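Local coordinates for protein CbbY (Rhodobacter sphaeroides, PDB 4UAS) that selectively dephosphorylates xylulose-1,5-bisphosphate, a potent inhibitor of Rubisco, using magnesium to yield xylulose 5-phosphate and phosphate, at the magnesium ion site. Sequence-based numbering; all coordinates share one arbitrary frame.

The magnesium ion site. Residues 8-12, 16, 20, 175-177. With MG (magnesium ion), chain B; PO4 (phosphate ion), chain C.
This magnesium site is catalytic: the ion joins the nucleophile Asp8 to phosphate, the reaction product, within the DxDGT motif of the HAD phosphatases. Although phosphate can also come from crystallisation, here it lies where the product of hydrolysis would. The near-octahedral shell is all oxygen, as suits a hard ion: carboxylate OD2 of Asp8, the main-chain O of Asp10, OD1 of Asp176, phosphate O4 and two waters. With CG anti to its backbone N, Asp8 directs its carboxylate at metal and phosphate, and the two oxygens take separate tasks. Asp8 OD2 binds MG at 2.1 Å and, through its anti lone pair, accepts a hydrogen bond from Thr12 OG1, a hydroxyl that donates without adding charge; Asp8 OD1, the attacking oxygen, stands 3.0 Å from PO4 P. Magnesium would probably offset the repulsion between these two anionic groups. Phosphate O3 is gripped by two backbone donors, Val9 N and, more directly, Asp10 N (2.8 Å, 165° at H), a task that needs no particular side chain. Asp10, the proton donor, sends its carbonyl to magnesium and its carboxylate the other way, with CG anti to its carbonyl carbon (chi1 -63°). Asp10 OD2 meets PO4 O2 at 2.6 Å, a hydrogen bond if either oxygen carries a proton, while OD1 accepts from the neutral hydroxyl Thr16 OG1 and from His20 NE2, whose N-H points along its ring plane; both donors lie above the carboxylate plane, fixing the group's rotation. An alanine here would probably keep the carbonyl ligand but lose the acid that protonates the leaving group and deprive Thr16 and His20 of their acceptor. Asp176 takes the crowded rotamer (chi1 74°), bringing OD1 onto the metal while OD2 contacts water 1. In the second shell, the long, bent chain of Glu175 brings carboxylate OE1 to 2.6 Å from O of water 2, which the short hydroxyl side chain of Ser177 also meets, OG lying 2.7 Å from that water's O.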
loop_
_atom_site.group_PDB
_atom_site.type_symbol
_atom_site.label_atom_id
_atom_site.label_comp_id
_atom_site.label_asym_id
_atom_site.label_seq_id
_atom_site.Cartn_x
_atom_site.Cartn_y
_atom_site.Cartn_z
ATOM N N ASP A 8 -1.070 0.725 -5.753
ATOM C CA ASP A 8 -0.920 0.751 -4.345
ATOM C C ASP A 8 -0.774 -0.693 -3.827
ATOM O O ASP A 8 -1.190 -1.624 -4.494
ATOM C CB ASP A 8 -2.156 1.408 -3.760
ATOM C CG ASP A 8 -2.153 1.565 -2.291
ATOM O OD1 ASP A 8 -1.128 2.078 -1.765
ATOM O OD2 ASP A 8 -3.058 1.067 -1.592
ATOM N N VAL A 9 -0.253 -0.849 -2.619
ATOM C CA VAL A 9 -0.120 -2.164 -2.012
ATOM C C VAL A 9 -1.172 -2.447 -0.937
ATOM O O VAL A 9 -2.083 -3.241 -1.129
ATOM C CB VAL A 9 1.334 -2.445 -1.502
ATOM C CG1 VAL A 9 1.418 -3.767 -0.766
ATOM C CG2 VAL A 9 2.295 -2.402 -2.662
ATOM N N ASP A 10 -1.051 -1.769 0.195
ATOM C CA ASP A 10 -1.912 -2.061 1.345
ATOM C C ASP A 10 -3.350 -1.655 1.075
ATOM O O ASP A 10 -3.657 -0.499 0.877
ATOM C CB ASP A 10 -1.398 -1.364 2.597
ATOM C CG ASP A 10 -0.034 -1.832 3.019
ATOM O OD1 ASP A 10 0.162 -3.060 3.126
ATOM O OD2 ASP A 10 0.855 -0.946 3.191
ATOM N N GLY A 11 -4.237 -2.657 1.139
ATOM C CA GLY A 11 -5.640 -2.441 0.877
ATOM C C GLY A 11 -6.006 -2.459 -0.580
ATOM O O GLY A 11 -7.192 -2.388 -0.872
ATOM N N THR A 12 -5.043 -2.599 -1.485
ATOM C CA THR A 12 -5.243 -2.586 -2.927
ATOM C C THR A 12 -4.903 -3.949 -3.497
ATOM O O THR A 12 -5.793 -4.648 -4.052
ATOM C CB THR A 12 -4.549 -1.392 -3.579
ATOM O OG1 THR A 12 -5.095 -0.183 -3.130
ATOM C CG2 THR A 12 -4.642 -1.443 -5.075
ATOM N N THR A 16 -4.188 -6.103 3.959
ATOM C CA THR A 16 -3.016 -6.347 4.806
ATOM C C THR A 16 -3.087 -5.677 6.137
ATOM O O THR A 16 -2.280 -5.980 7.028
ATOM C CB THR A 16 -1.748 -5.781 4.122
ATOM O OG1 THR A 16 -1.999 -4.412 3.874
ATOM C CG2 THR A 16 -1.425 -6.515 2.816
ATOM N N HIS A 20 -0.815 -6.053 9.569
ATOM C CA HIS A 20 0.066 -5.039 10.089
ATOM C C HIS A 20 -0.248 -4.725 11.535
ATOM O O HIS A 20 0.661 -4.611 12.355
ATOM C CB HIS A 20 -0.027 -3.742 9.268
ATOM C CG HIS A 20 0.683 -3.788 7.952
ATOM N ND1 HIS A 20 2.042 -3.848 7.863
ATOM C CD2 HIS A 20 0.189 -3.770 6.685
ATOM C CE1 HIS A 20 2.358 -3.884 6.575
ATOM N NE2 HIS A 20 1.269 -3.828 5.847
ATOM N N GLU A 175 -5.960 2.423 -6.196
ATOM C CA GLU A 175 -5.807 2.851 -4.805
ATOM C C GLU A 175 -7.012 2.422 -3.985
ATOM O O GLU A 175 -8.059 2.051 -4.490
ATOM C CB GLU A 175 -5.687 4.386 -4.731
ATOM C CG GLU A 175 -4.248 4.863 -4.920
ATOM C CD GLU A 175 -3.368 4.619 -3.723
ATOM O OE1 GLU A 175 -3.908 4.106 -2.694
ATOM O OE2 GLU A 175 -2.168 4.956 -3.826
ATOM N N ASP A 176 -6.856 2.500 -2.632
ATOM C CA ASP A 176 -7.879 2.172 -1.702
ATOM C C ASP A 176 -8.180 3.258 -0.701
ATOM O O ASP A 176 -9.127 3.092 0.088
ATOM C CB ASP A 176 -7.590 0.884 -0.917
ATOM C CG ASP A 176 -6.514 1.140 0.126
ATOM O OD1 ASP A 176 -5.456 1.622 -0.307
ATOM O OD2 ASP A 176 -6.674 0.862 1.332
ATOM N N SER A 177 -7.405 4.334 -0.612
ATOM C CA SER A 177 -7.496 5.312 0.433
ATOM C C SER A 177 -7.447 6.693 -0.108
ATOM O O SER A 177 -6.952 6.948 -1.229
ATOM C CB SER A 177 -6.371 5.140 1.441
ATOM O OG SER A 177 -5.126 5.598 0.909
HETATM MG MG MG B . -3.421 1.616 0.414
HETATM P P PO4 C . 0.173 1.719 0.870
HETATM O O1 PO4 C . 0.777 3.114 0.428
HETATM O O2 PO4 C . 0.641 1.470 2.363
HETATM O O3 PO4 C . 0.615 0.501 0.078
HETATM O O4 PO4 C . -1.392 1.782 0.938
HETATM O O HOH W 1 -4.177 2.048 2.210
HETATM O O HOH W 2 -3.395 3.761 -0.142
#